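Local atomic coordinates of aminoacyl-histidine dipeptidase (Vibrio alginolyticus, PDB entry 3MRU), a protein that probably hydrolyses dipeptides, preferentially hydrophobic ones including prolyl amino acids, as a metal-dependent peptidase of the M20 family with zinc at its active site. Residues 195-200 with 358-363; 249-254 with 267-272. All coordinates share one frame; numbering follows the deposited sequence.

How the contacts relate
Contacts 1 and 2 lie in the same large, branched beta sheet, with centres about 12 Å apart, and both are remote from the zinc site. Along the chain contact 2 is nested within contact 1: 195-200 comes first, then 249-254 and 267-272, with 358-363 last. The short-range pairing of contact 2 thus sits inside a long loop closed by contact 1. Strand 346-358 connects them, pairing with strand 249-255 and running into the turn of contact 1. Arg-198 also reaches across, its NH1 making a weak hydrogen bond to Val-251 O. Distant parts of the sequence are thereby joined in one sheet away from the metal centre.

Contact 1 (195-200 with 358-363); sequences DITRDA and EENKVT
Ile-196 and Arg-198 meet the tip of a beta hairpin in this contact, where the end of strand 181-199 passes the turn joining strands 346-358 and 361-370. The backbone angles of Glu-359 and Asn-360 match a type II turn, with Asn-360 taking a positive phi of 83°. Arg-198 supplies the clearest polar link: its NH2 donates to Glu-358 O at 2.7 Å, with an N-H...O angle of 150°, and the carbonyl oxygen lies near the guanidinium plane. A second bond joins the backbones, Ile-196 N to Asn-360 O at 3.1 Å; here the donor stands well above the carbonyl plane and the bond is bent. Next to it, Ile-196 CG1 occupies the crowded position between its own N and carbonyl carbon (chi1 69°) and comes to 3.7 Å from Lys-361 N. Beyond, Ile-196 CD1 packs on Val-362 CG2 at 3.5 Å, the two side chains crossing obliquely. Phe-316 touches Ile-196, Arg-198 and Val-362, making an aromatic neighbour common to both segments. Arg-198 NE is held by Gln-314 O, a second carbonyl anchor for the guanidinium, while Asp-320 accepts from Thr-197 N. The arrangement is that of a beta hairpin whose type II turn is bound at its tip by an arginine from a strand of the same sheet.

Contact 2 (249-254 with 267-272); sequences RLVEFR and FVTVAL
Val-251 and Glu-252 both donate their backbone N-H groups to Thr-269 O, each at 3.2 Å and from the same face of its carbonyl plane. Two residues thus face one, a classic beta bulge in an otherwise regular antiparallel pairing, and the helix-like psi of Val-251 (-45°) accommodates the extra residue. Their side chains converge on the threonine hydroxyl: Val-251 CG1 and Glu-252 CB each approach Thr-269 OG1 at 3.3 Å. Regular pairing resumes on both sides, through Arg-249 with Ala-271 and Arg-254 with Phe-267. Over one face of the Phe-267 ring lies Arg-254 CB, a CH-pi contact 4.0 Å from the ring centroid, while Glu-252 CG approaches the ring at CE1. Within the same strand, Arg-254 NH1 forms a salt bridge with Glu-252 OE1 at 3.2 Å. On the other face of the sheet, Leu-250, Phe-253, Val-268 and Val-270 are buried; Leu-250 and Phe-253 pack on helix 318-330, where the rings of Phe-253 and Phe-324 meet nearly perpendicular. The chemistry therefore divides by face: a helix-covered apolar layer lies against one side, and on the other, where Glu-252, Arg-254 and Phe-267 are partly exposed, an ion pair accompanies the aromatic ring.

Contact 1 (195-200 with 358-363)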
loop_
_atom_site.group_PDB
_atom_site.type_symbol
_atom_site.label_atom_id
_atom_site.label_comp_id
_atom_site.label_asym_id
_atom_site.label_seq_id
_atom_site.Cartn_x
_atom_site.Cartn_y
_atom_site.Cartn_z
ATOM N N ASP A 195 -0.219 -18.117 -25.405
ATOM C CA ASP A 195 0.604 -19.197 -25.902
ATOM C C ASP A 195 0.888 -19.042 -27.391
ATOM O O ASP A 195 0.131 -19.537 -28.250
ATOM C CB ASP A 195 0.034 -20.555 -25.510
ATOM C CG ASP A 195 0.591 -21.049 -24.180
ATOM O OD1 ASP A 195 1.833 -20.947 -23.968
ATOM O OD2 ASP A 195 -0.207 -21.529 -23.343
ATOM N N ILE A 196 1.999 -18.355 -27.670
ATOM C CA ILE A 196 2.345 -17.949 -29.031
ATOM C C ILE A 196 3.385 -18.815 -29.709
ATOM O O ILE A 196 4.293 -19.368 -29.064
ATOM C CB ILE A 196 2.798 -16.457 -29.147
ATOM C CG1 ILE A 196 4.148 -16.213 -28.468
ATOM C CG2 ILE A 196 1.738 -15.527 -28.583
ATOM C CD1 ILE A 196 4.841 -14.909 -28.858
ATOM N N THR A 197 3.212 -18.899 -31.031
ATOM C CA THR A 197 4.152 -19.545 -31.956
ATOM C C THR A 197 4.687 -18.529 -32.986
ATOM O O THR A 197 4.035 -17.513 -33.278
ATOM C CB THR A 197 3.490 -20.730 -32.681
ATOM O OG1 THR A 197 2.331 -20.262 -33.387
ATOM C CG2 THR A 197 3.089 -21.799 -31.671
ATOM N N ARG A 198 5.865 -18.811 -33.536
ATOM C CA ARG A 198 6.558 -17.844 -34.362
ATOM C C ARG A 198 6.884 -18.297 -35.770
ATOM O O ARG A 198 7.323 -19.426 -35.988
ATOM C CB ARG A 198 7.833 -17.423 -33.674
ATOM C CG ARG A 198 7.576 -16.509 -32.538
ATOM C CD ARG A 198 8.842 -16.232 -31.844
ATOM N NE ARG A 198 8.844 -14.858 -31.377
ATOM C CZ ARG A 198 8.591 -14.496 -30.129
ATOM N NH1 ARG A 198 8.628 -13.213 -29.812
ATOM N NH2 ARG A 198 8.310 -15.415 -29.208
ATOM N N ASP A 199 6.667 -17.390 -36.720
ATOM C CA ASP A 199 7.041 -17.583 -38.119
ATOM C C ASP A 199 8.129 -16.598 -38.482
ATOM O O ASP A 199 8.124 -15.461 -38.001
ATOM C CB ASP A 199 5.825 -17.419 -39.017
ATOM C CG ASP A 199 4.767 -18.473 -38.741
ATOM O OD1 ASP A 199 3.669 -18.371 -39.332
ATOM O OD2 ASP A 199 5.026 -19.411 -37.934
ATOM N N ALA A 200 9.068 -17.045 -39.312
ATOM C CA ALA A 200 10.255 -16.252 -39.647
ATOM C C ALA A 200 9.941 -14.977 -40.430
ATOM O O ALA A 200 8.973 -14.901 -41.204
ATOM C CB ALA A 200 11.297 -17.099 -40.387
ATOM N N GLU A 358 8.654 -13.692 -24.501
ATOM C CA GLU A 358 9.793 -14.609 -24.591
ATOM C C GLU A 358 9.471 -15.497 -25.785
ATOM O O GLU A 358 8.486 -15.219 -26.476
ATOM C CB GLU A 358 9.934 -15.436 -23.307
ATOM C CG GLU A 358 8.596 -16.009 -22.826
ATOM C CD GLU A 358 8.775 -17.255 -21.970
ATOM O OE1 GLU A 358 8.419 -17.203 -20.757
ATOM O OE2 GLU A 358 9.260 -18.287 -22.514
ATOM N N GLU A 359 10.269 -16.535 -26.067
ATOM C CA GLU A 359 9.855 -17.450 -27.138
ATOM C C GLU A 359 8.677 -18.302 -26.674
ATOM O O GLU A 359 8.782 -19.032 -25.674
ATOM C CB GLU A 359 10.995 -18.308 -27.717
ATOM C CG GLU A 359 10.644 -18.797 -29.166
ATOM C CD GLU A 359 11.359 -20.094 -29.643
ATOM O OE1 GLU A 359 12.592 -20.250 -29.410
ATOM O OE2 GLU A 359 10.679 -20.956 -30.269
ATOM N N ASN A 360 7.553 -18.164 -27.380
ATOM C CA ASN A 360 6.320 -18.957 -27.119
ATOM C C ASN A 360 5.373 -18.474 -26.020
ATOM O O ASN A 360 4.332 -19.093 -25.796
ATOM C CB ASN A 360 6.640 -20.441 -26.902
ATOM C CG ASN A 360 7.326 -21.067 -28.103
ATOM O OD1 ASN A 360 6.713 -21.225 -29.170
ATOM N ND2 ASN A 360 8.608 -21.417 -27.942
ATOM N N LYS A 361 5.723 -17.372 -25.355
ATOM C CA LYS A 361 4.924 -16.850 -24.258
ATOM C C LYS A 361 5.025 -15.336 -24.177
ATOM O O LYS A 361 6.114 -14.761 -24.102
ATOM C CB LYS A 361 5.392 -17.468 -22.945
ATOM C CG LYS A 361 4.396 -17.515 -21.798
ATOM C CD LYS A 361 5.164 -17.997 -20.558
ATOM C CE LYS A 361 4.278 -18.196 -19.343
ATOM N NZ LYS A 361 3.355 -19.352 -19.557
ATOM N N VAL A 362 3.859 -14.705 -24.212
ATOM C CA VAL A 362 3.691 -13.298 -23.886
ATOM C C VAL A 362 2.850 -13.237 -22.637
ATOM O O VAL A 362 1.805 -13.881 -22.545
ATOM C CB VAL A 362 2.946 -12.547 -24.974
ATOM C CG1 VAL A 362 3.056 -11.057 -24.750
ATOM C CG2 VAL A 362 3.516 -12.897 -26.307
ATOM N N THR A 363 3.311 -12.451 -21.678
ATOM C CA THR A 363 2.667 -12.396 -20.385
ATOM C C THR A 363 2.444 -10.960 -19.933
ATOM O O THR A 363 3.375 -10.150 -19.865
ATOM C CB THR A 363 3.431 -13.258 -19.343
ATOM O OG1 THR A 363 3.195 -12.753 -18.020
ATOM C CG2 THR A 363 4.964 -13.330 -19.671
#

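Contact 2 (249-254 with 267-272)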
loop_
_atom_site.group_PDB
_atom_site.type_symbol
_atom_site.label_atom_id
_atom_site.label_comp_id
_atom_site.label_asym_id
_atom_site.label_seq_id
_atom_site.Cartn_x
_atom_site.Cartn_y
_atom_site.Cartn_z
ATOM N N ARG A 249 5.222 -6.586 -38.442
ATOM C CA ARG A 249 5.162 -7.844 -37.734
ATOM C C ARG A 249 5.924 -7.698 -36.443
ATOM O O ARG A 249 6.893 -6.948 -36.353
ATOM C CB ARG A 249 5.806 -8.913 -38.583
ATOM C CG ARG A 249 5.296 -8.939 -40.003
ATOM C CD ARG A 249 3.979 -9.711 -40.107
ATOM N NE ARG A 249 4.053 -11.038 -39.474
ATOM C CZ ARG A 249 4.734 -12.081 -39.967
ATOM N NH1 ARG A 249 5.417 -11.965 -41.104
ATOM N NH2 ARG A 249 4.745 -13.242 -39.314
ATOM N N LEU A 250 5.487 -8.441 -35.442
ATOM C CA LEU A 250 5.900 -8.203 -34.077
ATOM C C LEU A 250 6.875 -9.240 -33.555
ATOM O O LEU A 250 6.614 -10.445 -33.606
ATOM C CB LEU A 250 4.654 -8.209 -33.205
ATOM C CG LEU A 250 4.678 -8.141 -31.690
ATOM C CD1 LEU A 250 4.991 -6.742 -31.234
ATOM C CD2 LEU A 250 3.309 -8.549 -31.212
ATOM N N VAL A 251 8.014 -8.778 -33.066
ATOM C CA VAL A 251 8.960 -9.695 -32.431
ATOM C C VAL A 251 9.023 -9.628 -30.896
ATOM O O VAL A 251 8.983 -10.642 -30.211
ATOM C CB VAL A 251 10.410 -9.632 -33.104
ATOM C CG1 VAL A 251 10.651 -8.328 -33.852
ATOM C CG2 VAL A 251 11.527 -9.905 -32.101
ATOM N N GLU A 252 9.067 -8.409 -30.378
ATOM C CA GLU A 252 9.366 -8.162 -28.978
ATOM C C GLU A 252 8.445 -7.058 -28.395
ATOM O O GLU A 252 8.146 -6.073 -29.072
ATOM C CB GLU A 252 10.851 -7.777 -28.839
ATOM C CG GLU A 252 11.342 -7.456 -27.438
ATOM C CD GLU A 252 11.630 -8.690 -26.624
ATOM O OE1 GLU A 252 12.579 -8.644 -25.802
ATOM O OE2 GLU A 252 10.911 -9.703 -26.804
ATOM N N PHE A 253 8.017 -7.239 -27.146
ATOM C CA PHE A 253 7.197 -6.273 -26.413
ATOM C C PHE A 253 7.595 -6.355 -24.923
ATOM O O PHE A 253 7.282 -7.327 -24.228
ATOM C CB PHE A 253 5.692 -6.590 -26.603
ATOM C CG PHE A 253 4.749 -5.402 -26.395
ATOM C CD1 PHE A 253 3.626 -5.256 -27.206
ATOM C CD2 PHE A 253 4.969 -4.453 -25.393
ATOM C CE1 PHE A 253 2.747 -4.186 -27.029
ATOM C CE2 PHE A 253 4.100 -3.383 -25.218
ATOM C CZ PHE A 253 2.989 -3.253 -26.039
ATOM N N ARG A 254 8.286 -5.336 -24.440
ATOM C CA ARG A 254 8.733 -5.314 -23.068
ATOM C C ARG A 254 8.369 -3.959 -22.495
ATOM O O ARG A 254 8.725 -2.923 -23.071
ATOM C CB ARG A 254 10.252 -5.519 -23.025
ATOM C CG ARG A 254 10.910 -5.575 -21.628
ATOM C CD ARG A 254 10.679 -6.921 -20.936
ATOM N NE ARG A 254 10.247 -7.954 -21.896
ATOM C CZ ARG A 254 11.067 -8.726 -22.617
ATOM N NH1 ARG A 254 10.551 -9.614 -23.461
ATOM N NH2 ARG A 254 12.396 -8.617 -22.504
ATOM N N PHE A 267 8.698 -0.762 -24.731
ATOM C CA PHE A 267 9.139 -0.786 -26.107
ATOM C C PHE A 267 8.708 -2.025 -26.854
ATOM O O PHE A 267 8.469 -3.074 -26.266
ATOM C CB PHE A 267 10.657 -0.631 -26.180
ATOM C CG PHE A 267 11.426 -1.876 -25.827
ATOM C CD1 PHE A 267 11.514 -2.945 -26.729
ATOM C CD2 PHE A 267 12.105 -1.962 -24.617
ATOM C CE1 PHE A 267 12.234 -4.085 -26.423
ATOM C CE2 PHE A 267 12.848 -3.113 -24.303
ATOM C CZ PHE A 267 12.905 -4.170 -25.212
ATOM N N VAL A 268 8.631 -1.888 -28.163
ATOM C CA VAL A 268 8.342 -2.985 -29.024
ATOM C C VAL A 268 9.454 -2.951 -30.052
ATOM O O VAL A 268 9.884 -1.872 -30.465
ATOM C CB VAL A 268 6.947 -2.820 -29.690
ATOM C CG1 VAL A 268 7.004 -1.795 -30.807
ATOM C CG2 VAL A 268 6.483 -4.103 -30.291
ATOM N N THR A 269 9.961 -4.125 -30.428
ATOM C CA THR A 269 10.755 -4.219 -31.648
ATOM C C THR A 269 9.883 -4.945 -32.657
ATOM O O THR A 269 9.169 -5.881 -32.314
ATOM C CB THR A 269 12.148 -4.901 -31.474
ATOM O OG1 THR A 269 12.015 -6.319 -31.562
ATOM C CG2 THR A 269 12.814 -4.527 -30.145
ATOM N N VAL A 270 9.903 -4.470 -33.890
ATOM C CA VAL A 270 9.067 -5.035 -34.927
ATOM C C VAL A 270 9.861 -5.203 -36.217
ATOM O O VAL A 270 10.885 -4.527 -36.439
ATOM C CB VAL A 270 7.780 -4.154 -35.229
ATOM C CG1 VAL A 270 6.960 -3.867 -33.957
ATOM C CG2 VAL A 270 8.132 -2.841 -35.970
ATOM N N ALA A 271 9.356 -6.103 -37.060
ATOM C CA ALA A 271 9.813 -6.266 -38.426
ATOM C C ALA A 271 8.803 -5.625 -39.376
ATOM O O ALA A 271 7.594 -5.719 -39.158
ATOM C CB ALA A 271 9.960 -7.736 -38.736
ATOM N N LEU A 272 9.309 -4.970 -40.427
ATOM C CA LEU A 272 8.479 -4.349 -41.491
ATOM C C LEU A 272 9.250 -4.258 -42.821
ATOM O O LEU A 272 10.495 -4.240 -42.807
ATOM C CB LEU A 272 7.975 -2.954 -41.077
ATOM C CG LEU A 272 8.814 -1.685 -41.246
ATOM C CD1 LEU A 272 7.931 -0.481 -41.013
ATOM C CD2 LEU A 272 10.011 -1.634 -40.308
#